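Local coordinates for DisA protein (Sorangium cellulosum, PDB 6CCA) that probably installs gem-dimethyl groups by carbon methylation on chains growing on the disorazol trans-acyltransferase polyketide assembly line, at residues A[99-102]-A[103-106]; A[155-158]-A[159-163]; A[165-169]-A[170-174]; A[174-177]-A[178-182]. One frame throughout, in Å; residues are numbered along the deposited sequence.

Contact 1 (A[99-102]-A[103-106]); sequences GRFG and RLYD
F101 lies alongside L104 at the start of helix 102-114, an example of an aromatic side chain running beside its i+3 neighbour. Followed from its root, F101 swings CG next to its own backbone N, anti to the carbonyl carbon (chi1 -63°), which lays the ring along the first turn. CD1 is the ring atom that does the touching: it stands 3.8 Å from L104 CD2 and 4.1 Å from L104 CB. CE1, one step further out, still brushes L104 CD2. The two side chains point the same way, while R100 CG of the same turn sits over the centre of one ring face.

The backbone of F101, at the N-cap position, supplies the other half of the contact. Its carbonyl O accepts from Y105 N at 2.8 Å, and in the next step G102 O accepts from D106 N at 3.0 Å, so the regular i to i+4 ladder begins here.

Ordered water takes up N-H groups of the first turn. Water 1 accepts from L104 N at 3.0 Å and donates to R100 O. Water 2, lying in the guanidinium plane at its edge, accepts from R103 NE and from R103 N; the bend of the arginine chain at chi3 (-73°) brings NE back to it.

R100 NH1 forms a salt bridge with D352, and Y105 OH bonds to A88 O. At this start of helix 102-114, Y105 packs on helix 88-95 and L104 on the loop residues L350 and W355.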
# COMPACT_ATOMS: atom_id res chain seq x y z
N GLY A 99 0.33 23.46 7.16
CA GLY A 99 1.64 23.08 7.60
C GLY A 99 1.91 21.60 7.42
O GLY A 99 3.00 21.25 6.96
N ARG A 100 0.96 20.73 7.76
CA ARG A 100 1.23 19.29 7.70
C ARG A 100 1.47 18.82 6.23
O ARG A 100 1.99 17.70 6.01
CB ARG A 100 0.13 18.47 8.35
CG ARG A 100 -1.16 18.44 7.54
CD ARG A 100 -2.08 17.28 7.89
NE ARG A 100 -3.36 17.76 8.39
CZ ARG A 100 -4.22 17.02 9.09
NH1 ARG A 100 -3.95 15.74 9.38
NH2 ARG A 100 -5.35 17.56 9.51
N PHE A 101 1.08 19.66 5.27
CA PHE A 101 1.39 19.47 3.82
C PHE A 101 2.58 20.20 3.16
O PHE A 101 2.68 20.29 1.91
CB PHE A 101 0.09 19.76 3.04
CG PHE A 101 -1.02 18.81 3.36
CD1 PHE A 101 -0.75 17.43 3.47
CD2 PHE A 101 -2.29 19.26 3.57
CE1 PHE A 101 -1.76 16.53 3.75
CE2 PHE A 101 -3.31 18.37 3.85
CZ PHE A 101 -3.05 16.99 3.94
N GLY A 102 3.52 20.67 3.97
CA GLY A 102 4.75 21.16 3.44
C GLY A 102 5.47 20.21 2.50
O GLY A 102 5.88 20.62 1.40
N ARG A 103 5.69 18.96 2.95
CA ARG A 103 6.45 18.00 2.17
C ARG A 103 5.53 17.54 0.97
O ARG A 103 6.02 17.41 -0.13
CB ARG A 103 6.89 16.77 3.00
CG ARG A 103 7.99 17.05 4.01
CD ARG A 103 8.25 15.86 4.92
NE ARG A 103 7.15 15.71 5.87
CZ ARG A 103 7.02 14.71 6.73
NH1 ARG A 103 7.90 13.71 6.76
NH2 ARG A 103 5.97 14.69 7.52
N LEU A 104 4.23 17.39 1.17
CA LEU A 104 3.37 17.07 -0.01
C LEU A 104 3.54 18.19 -1.10
O LEU A 104 3.71 17.93 -2.27
CB LEU A 104 1.91 16.96 0.40
CG LEU A 104 0.90 16.63 -0.75
CD1 LEU A 104 1.32 15.44 -1.57
CD2 LEU A 104 -0.51 16.50 -0.18
N TYR A 105 3.48 19.44 -0.65
CA TYR A 105 3.63 20.58 -1.54
C TYR A 105 4.90 20.51 -2.27
O TYR A 105 4.90 20.62 -3.50
CB TYR A 105 3.50 21.89 -0.72
CG TYR A 105 3.86 23.17 -1.49
CD1 TYR A 105 2.96 23.75 -2.37
CD2 TYR A 105 5.09 23.82 -1.27
CE1 TYR A 105 3.29 24.92 -3.06
CE2 TYR A 105 5.40 25.00 -1.94
CZ TYR A 105 4.48 25.55 -2.83
OH TYR A 105 4.77 26.73 -3.53
N ASP A 106 6.04 20.28 -1.59
CA ASP A 106 7.30 20.12 -2.33
C ASP A 106 7.23 18.99 -3.33
O ASP A 106 7.77 19.09 -4.45
CB ASP A 106 8.50 19.85 -1.42
CG ASP A 106 8.76 21.02 -0.39
OD1 ASP A 106 8.35 22.19 -0.61
OD2 ASP A 106 9.33 20.67 0.67
O HOH W 1 3.11 16.54 3.82
O HOH W 2 5.39 18.17 5.63

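Contact 2 (A[155-158]-A[159-163]); sequences VRLL and WACYR
V155 O receives W159 N at 2.8 Å, nearly in line with the carbonyl bond, with an N-H...O angle of 163°. This opens a run of i to i+4 hydrogen bonds through the C-terminal part of the alpha-helix 152-163. A160 N reaches R156 O at 3.0 Å, C161 N reaches L157 O at 3.1 Å, and Y162 N closes on L158 O at 2.8 Å. Every backbone N-H from W159 to Y162 is thus taken up by the preceding turn.

The side chains divide this regular rod into different surfaces. On one of them L157 and C161 are neighbours one turn apart. L157 holds CG anti to its backbone N (chi1 176°), which carries CD1 to within 4.2 Å of C161 SG, a loose apolar touch. L157 also packs on L187 and M188 of a loop and, together with L158, on F343 of helix 342-346.

Another surface belongs to the aromatic residues. W159 is directed at helices 55-75 and 135-146, where it meets L68, E139 and M142. Y162 follows on the next part of the turn, packed on L68 and C71, with its hydroxyl hydrogen-bonded to K135 NZ. V155 joins this side through M142 and L145. The helix packs against 55-75, 135-146 and 342-346, W159 bridging the first two.

Within this aromatic pair, the ring edge atom Y162 CD2 stands 3.6 Å above the indole plane of W159, displaced from the ring centre toward the rim.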
# COMPACT_ATOMS: atom_id res chain seq x y z
N VAL A 155 -9.34 6.72 -11.46
CA VAL A 155 -9.74 7.98 -12.11
C VAL A 155 -10.84 8.64 -11.26
O VAL A 155 -10.79 9.83 -10.92
CB VAL A 155 -10.22 7.75 -13.55
CG1 VAL A 155 -10.84 9.00 -14.14
CG2 VAL A 155 -9.05 7.30 -14.41
N ARG A 156 -11.83 7.83 -10.89
CA ARG A 156 -12.93 8.28 -10.05
C ARG A 156 -12.41 8.92 -8.76
O ARG A 156 -12.79 10.04 -8.42
CB ARG A 156 -13.86 7.12 -9.72
CG ARG A 156 -14.90 6.83 -10.80
CD ARG A 156 -15.99 5.91 -10.28
NE ARG A 156 -16.75 6.51 -9.19
CZ ARG A 156 -16.73 6.09 -7.93
NH1 ARG A 156 -15.97 5.05 -7.60
NH2 ARG A 156 -17.45 6.70 -7.01
N LEU A 157 -11.54 8.20 -8.05
CA LEU A 157 -11.00 8.72 -6.80
C LEU A 157 -10.22 10.05 -7.03
O LEU A 157 -10.32 10.97 -6.24
CB LEU A 157 -10.06 7.68 -6.18
CG LEU A 157 -9.39 8.21 -4.91
CD1 LEU A 157 -10.44 8.66 -3.91
CD2 LEU A 157 -8.48 7.17 -4.24
N LEU A 158 -9.34 10.09 -8.05
CA LEU A 158 -8.60 11.33 -8.32
C LEU A 158 -9.54 12.47 -8.61
O LEU A 158 -9.30 13.59 -8.20
CB LEU A 158 -7.67 11.15 -9.49
CG LEU A 158 -6.45 10.30 -9.25
CD1 LEU A 158 -5.63 10.32 -10.49
CD2 LEU A 158 -5.59 10.92 -8.13
N TRP A 159 -10.58 12.22 -9.39
CA TRP A 159 -11.57 13.27 -9.72
C TRP A 159 -12.32 13.76 -8.50
O TRP A 159 -12.46 14.96 -8.31
CB TRP A 159 -12.53 12.82 -10.83
CG TRP A 159 -13.25 13.98 -11.46
CD1 TRP A 159 -14.55 14.35 -11.25
CD2 TRP A 159 -12.66 15.01 -12.26
NE1 TRP A 159 -14.80 15.52 -11.94
CE2 TRP A 159 -13.65 15.95 -12.54
CE3 TRP A 159 -11.39 15.19 -12.79
CZ2 TRP A 159 -13.44 17.04 -13.38
CZ3 TRP A 159 -11.15 16.29 -13.57
CH2 TRP A 159 -12.18 17.20 -13.88
N ALA A 160 -12.66 12.87 -7.56
CA ALA A 160 -13.29 13.29 -6.31
C ALA A 160 -12.34 14.17 -5.49
O ALA A 160 -12.75 15.17 -4.89
CB ALA A 160 -13.78 12.07 -5.50
N CYS A 161 -11.07 13.83 -5.46
CA CYS A 161 -10.10 14.62 -4.72
C CYS A 161 -9.93 15.97 -5.44
O CYS A 161 -9.90 17.01 -4.81
CB CYS A 161 -8.74 13.92 -4.68
SG CYS A 161 -8.74 12.47 -3.57
N TYR A 162 -9.79 15.91 -6.78
CA TYR A 162 -9.64 17.12 -7.63
C TYR A 162 -10.68 18.18 -7.30
O TYR A 162 -10.39 19.39 -7.04
CB TYR A 162 -9.68 16.77 -9.12
CG TYR A 162 -9.95 18.01 -9.93
CD1 TYR A 162 -8.97 18.93 -10.15
CD2 TYR A 162 -11.20 18.27 -10.46
CE1 TYR A 162 -9.21 20.11 -10.84
CE2 TYR A 162 -11.48 19.46 -11.12
CZ TYR A 162 -10.48 20.38 -11.32
OH TYR A 162 -10.71 21.58 -11.96
N ARG A 163 -11.92 17.72 -7.24
CA ARG A 163 -13.01 18.67 -6.97
C ARG A 163 -12.88 19.40 -5.66
O ARG A 163 -13.44 20.52 -5.53
CB ARG A 163 -14.37 17.99 -7.12
CG ARG A 163 -14.66 17.50 -8.53
CD ARG A 163 -16.06 16.88 -8.66
NE ARG A 163 -17.07 17.95 -8.70
CZ ARG A 163 -18.05 18.09 -7.86
NH1 ARG A 163 -18.25 17.20 -6.91
NH2 ARG A 163 -18.94 19.11 -8.04

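Contact 3 (A[165-169]-A[170-174]); sequences YPELL and RGQVA
E167 O accepts from Q172 N at 2.8 Å, in the carbonyl plane, and more weakly from V173 N at 3.4 Å. These are two of the backbone hydrogen bonds that link helix 165-169 to the residues after it. One residue earlier, R170 N makes the last regular helical bond to P166 O at 3.1 Å. G171 N bonds to L168 O at 2.9 Å, but from above the carbonyl plane, well away from a lone pair.

Apolar contacts come next. V173 points back at the helix, and CG1, set between its backbone N and carbonyl carbon (chi1 64°), reaches E167 CB at 3.6 Å and L168 CD2 at 3.9 Å. The leucine and valine side chains meet at a slant, and V173 lies against both E167 and L168.

Polar side chains lie across the same turn. Q172 OE1 stands 3.8 Å from E167 CG, the two chains crossing at about a right angle with their carboxylate and amide planes 65° apart. The carboxylate itself is engaged by R164 in a salt bridge. R170 runs extended past P166, bringing NH1 to P166 CB at 3.7 Å, while NE bonds to L95 O.

G171 turns the chain with positive phi (70°), and the two bonds returning to the last turn, Q172 N to E167 O and G171 N to L168 O, make this a Schellman motif, a classic C-terminal helix cap.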
# COMPACT_ATOMS: atom_id res chain seq x y z
N TYR A 165 -9.81 19.74 -4.03
CA TYR A 165 -8.35 19.80 -3.69
C TYR A 165 -7.90 21.10 -3.00
O TYR A 165 -7.14 21.05 -2.04
CB TYR A 165 -7.44 19.48 -4.93
CG TYR A 165 -6.29 18.52 -4.54
CD1 TYR A 165 -5.07 19.01 -4.04
CD2 TYR A 165 -6.46 17.13 -4.66
CE1 TYR A 165 -4.08 18.15 -3.68
CE2 TYR A 165 -5.45 16.23 -4.29
CZ TYR A 165 -4.26 16.74 -3.82
OH TYR A 165 -3.26 15.87 -3.43
N PRO A 166 -8.35 22.23 -3.48
CA PRO A 166 -7.94 23.49 -2.80
C PRO A 166 -8.31 23.47 -1.31
O PRO A 166 -7.44 23.74 -0.49
CB PRO A 166 -8.67 24.56 -3.59
CG PRO A 166 -8.90 23.92 -4.97
CD PRO A 166 -9.15 22.47 -4.68
N GLU A 167 -9.52 23.06 -0.95
CA GLU A 167 -9.85 22.78 0.46
C GLU A 167 -8.98 21.76 1.18
O GLU A 167 -8.60 21.97 2.31
CB GLU A 167 -11.29 22.37 0.59
CG GLU A 167 -12.26 23.48 0.17
CD GLU A 167 -13.61 22.89 -0.11
OE1 GLU A 167 -14.39 22.79 0.86
OE2 GLU A 167 -13.87 22.44 -1.27
N LEU A 168 -8.67 20.65 0.53
CA LEU A 168 -7.85 19.62 1.10
C LEU A 168 -6.48 20.18 1.47
O LEU A 168 -5.97 19.98 2.57
CB LEU A 168 -7.71 18.45 0.11
CG LEU A 168 -8.96 17.56 0.01
CD1 LEU A 168 -8.89 16.64 -1.16
CD2 LEU A 168 -9.14 16.70 1.26
N LEU A 169 -5.89 20.89 0.53
CA LEU A 169 -4.51 21.28 0.64
C LEU A 169 -4.35 22.39 1.68
O LEU A 169 -3.31 22.44 2.36
CB LEU A 169 -4.04 21.75 -0.73
CG LEU A 169 -2.61 21.64 -1.14
CD1 LEU A 169 -1.97 20.31 -0.76
CD2 LEU A 169 -2.55 21.94 -2.65
N ARG A 170 -5.37 23.24 1.79
CA ARG A 170 -5.44 24.26 2.81
C ARG A 170 -5.83 23.67 4.17
O ARG A 170 -5.83 24.39 5.12
CB ARG A 170 -6.46 25.34 2.45
CG ARG A 170 -6.04 26.20 1.29
CD ARG A 170 -7.16 26.97 0.62
NE ARG A 170 -6.51 27.77 -0.43
CZ ARG A 170 -7.02 28.18 -1.60
NH1 ARG A 170 -8.25 27.89 -1.95
NH2 ARG A 170 -6.27 28.89 -2.43
N GLY A 171 -6.16 22.38 4.24
CA GLY A 171 -6.58 21.74 5.50
C GLY A 171 -7.96 22.20 5.95
O GLY A 171 -8.30 22.06 7.13
N GLN A 172 -8.74 22.77 5.03
CA GLN A 172 -10.06 23.26 5.34
C GLN A 172 -11.10 22.14 5.30
O GLN A 172 -12.25 22.37 5.64
CB GLN A 172 -10.52 24.26 4.33
CG GLN A 172 -9.64 25.42 3.94
CD GLN A 172 -10.33 26.23 2.85
OE1 GLN A 172 -10.00 26.16 1.67
NE2 GLN A 172 -11.35 26.94 3.23
N VAL A 173 -10.74 20.96 4.81
CA VAL A 173 -11.61 19.78 4.93
C VAL A 173 -10.72 18.59 5.12
O VAL A 173 -9.67 18.46 4.48
CB VAL A 173 -12.56 19.59 3.72
CG1 VAL A 173 -11.78 19.31 2.45
CG2 VAL A 173 -13.50 18.40 3.95
N ALA A 174 -11.13 17.70 6.02
CA ALA A 174 -10.38 16.50 6.29
C ALA A 174 -10.34 15.56 5.09
O ALA A 174 -11.36 15.27 4.50
CB ALA A 174 -11.04 15.78 7.48

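Contact 4 (A[174-177]-A[178-182]); sequences AATD and VLFPQ
Helix 175-179 is a short helix of little more than one turn, and its carbonyls at A175 and T176 carry the contact with the residues that end it. A175 O is shared by two donors. L179 N comes almost straight on, 2.9 Å away with an N-H...O angle of 174°, as in an alpha-helix, whereas V178 N at 3.0 Å approaches from above the carbonyl plane with a much poorer angle, as in a 3-10 turn. Two bonds therefore grip one oxygen at the heart of the turn.

T176 O takes F180 N at 2.7 Å, and here the chain departs from helical geometry. F180 places CG anti to its carbonyl carbon (chi1 -60°), folding the ring back beside the turn: T176 CA lies in the ring plane at its edge, and F180 CD2 is 4.0 Å from T176 CB. Beyond it P181 turns away, though its CA still makes a C-H...O contact of 3.5 Å with D177 O.

A175 and L179 meet on an apolar side of the turn, A175 CB and L179 CD1 lying 4.3 Å apart. A175 packs on L350, L179 on L351 and on L157 and C161 of helix 152-163, while F180 meets M185 and M188.

This is a single-turn helix ending at L179, with one i to i+3 and two i to i+4 bonds, set against helix 152-163 through L179.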
# COMPACT_ATOMS: atom_id res chain seq x y z
N ALA A 174 -11.13 17.70 6.02
CA ALA A 174 -10.38 16.50 6.29
C ALA A 174 -10.34 15.56 5.09
O ALA A 174 -11.36 15.27 4.50
CB ALA A 174 -11.04 15.78 7.48
N ALA A 175 -9.17 15.02 4.80
CA ALA A 175 -9.00 14.05 3.72
C ALA A 175 -9.98 12.88 3.75
O ALA A 175 -10.55 12.51 2.73
CB ALA A 175 -7.57 13.53 3.72
N THR A 176 -10.20 12.31 4.94
CA THR A 176 -11.14 11.18 5.09
C THR A 176 -12.58 11.52 4.72
O THR A 176 -13.32 10.69 4.21
CB THR A 176 -11.11 10.64 6.56
OG1 THR A 176 -11.43 11.72 7.44
CG2 THR A 176 -9.70 10.06 6.87
N ASP A 177 -12.98 12.74 4.90
CA ASP A 177 -14.33 13.16 4.41
C ASP A 177 -14.50 13.12 2.87
O ASP A 177 -15.59 12.98 2.31
CB ASP A 177 -14.63 14.58 4.82
CG ASP A 177 -14.80 14.76 6.34
OD1 ASP A 177 -14.71 13.76 7.08
OD2 ASP A 177 -14.98 15.93 6.72
N VAL A 178 -13.39 13.29 2.17
CA VAL A 178 -13.45 13.23 0.71
C VAL A 178 -13.17 11.80 0.22
O VAL A 178 -13.82 11.29 -0.70
CB VAL A 178 -12.43 14.21 0.13
CG1 VAL A 178 -12.45 14.16 -1.40
CG2 VAL A 178 -12.71 15.62 0.65
N LEU A 179 -12.16 11.15 0.81
CA LEU A 179 -11.81 9.77 0.42
C LEU A 179 -12.85 8.75 0.92
O LEU A 179 -13.05 7.72 0.29
CB LEU A 179 -10.45 9.39 0.99
CG LEU A 179 -9.29 10.27 0.57
CD1 LEU A 179 -8.09 9.96 1.47
CD2 LEU A 179 -8.98 10.00 -0.90
N PHE A 180 -13.52 9.05 2.04
CA PHE A 180 -14.62 8.21 2.56
C PHE A 180 -15.91 9.03 2.65
O PHE A 180 -16.30 9.49 3.73
CB PHE A 180 -14.21 7.68 3.94
CG PHE A 180 -12.95 6.85 3.91
CD1 PHE A 180 -13.00 5.51 3.52
CD2 PHE A 180 -11.73 7.41 4.24
CE1 PHE A 180 -11.86 4.75 3.49
CE2 PHE A 180 -10.58 6.65 4.21
CZ PHE A 180 -10.64 5.32 3.84
N PRO A 181 -16.57 9.25 1.51
CA PRO A 181 -17.65 10.24 1.57
C PRO A 181 -18.80 9.73 2.39
O PRO A 181 -19.22 8.57 2.23
CB PRO A 181 -18.09 10.41 0.12
CG PRO A 181 -17.42 9.28 -0.66
CD PRO A 181 -16.21 8.87 0.14
N GLN A 182 -19.25 10.58 3.30
CA GLN A 182 -20.31 10.22 4.23
C GLN A 182 -19.98 8.95 4.93
O GLN A 182 -20.86 8.15 5.17
CB GLN A 182 -21.63 10.04 3.51
CG GLN A 182 -22.34 11.35 3.29
CD GLN A 182 -21.95 11.98 1.99
OE1 GLN A 182 -21.72 11.30 0.99
NE2 GLN A 182 -21.88 13.31 1.99

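In the fold
All four contacts are local, each tying neighbouring turns of one continuous run, so they follow in series and none crosses another. Contact 1 starts helix 102-114, and after the intervening strands and helix 135-146 contact 2 lies within helix 152-163. Contact 3 ends the next helix, 165-169, and contact 4 begins on A174, shared with contact 3, just before helix 175-179. In space they converge: the F101 ring touches L168 O and L169 O, joining contact 1 to 3; L168 CD2 packs on A175 CA and V178, joining 3 to 4; L179 CD2 lies against L157 and C161, joining 4 to 2; C161 O meets L168 CD1, joining 2 to 3. Contact 1 touches neither 2 nor 4.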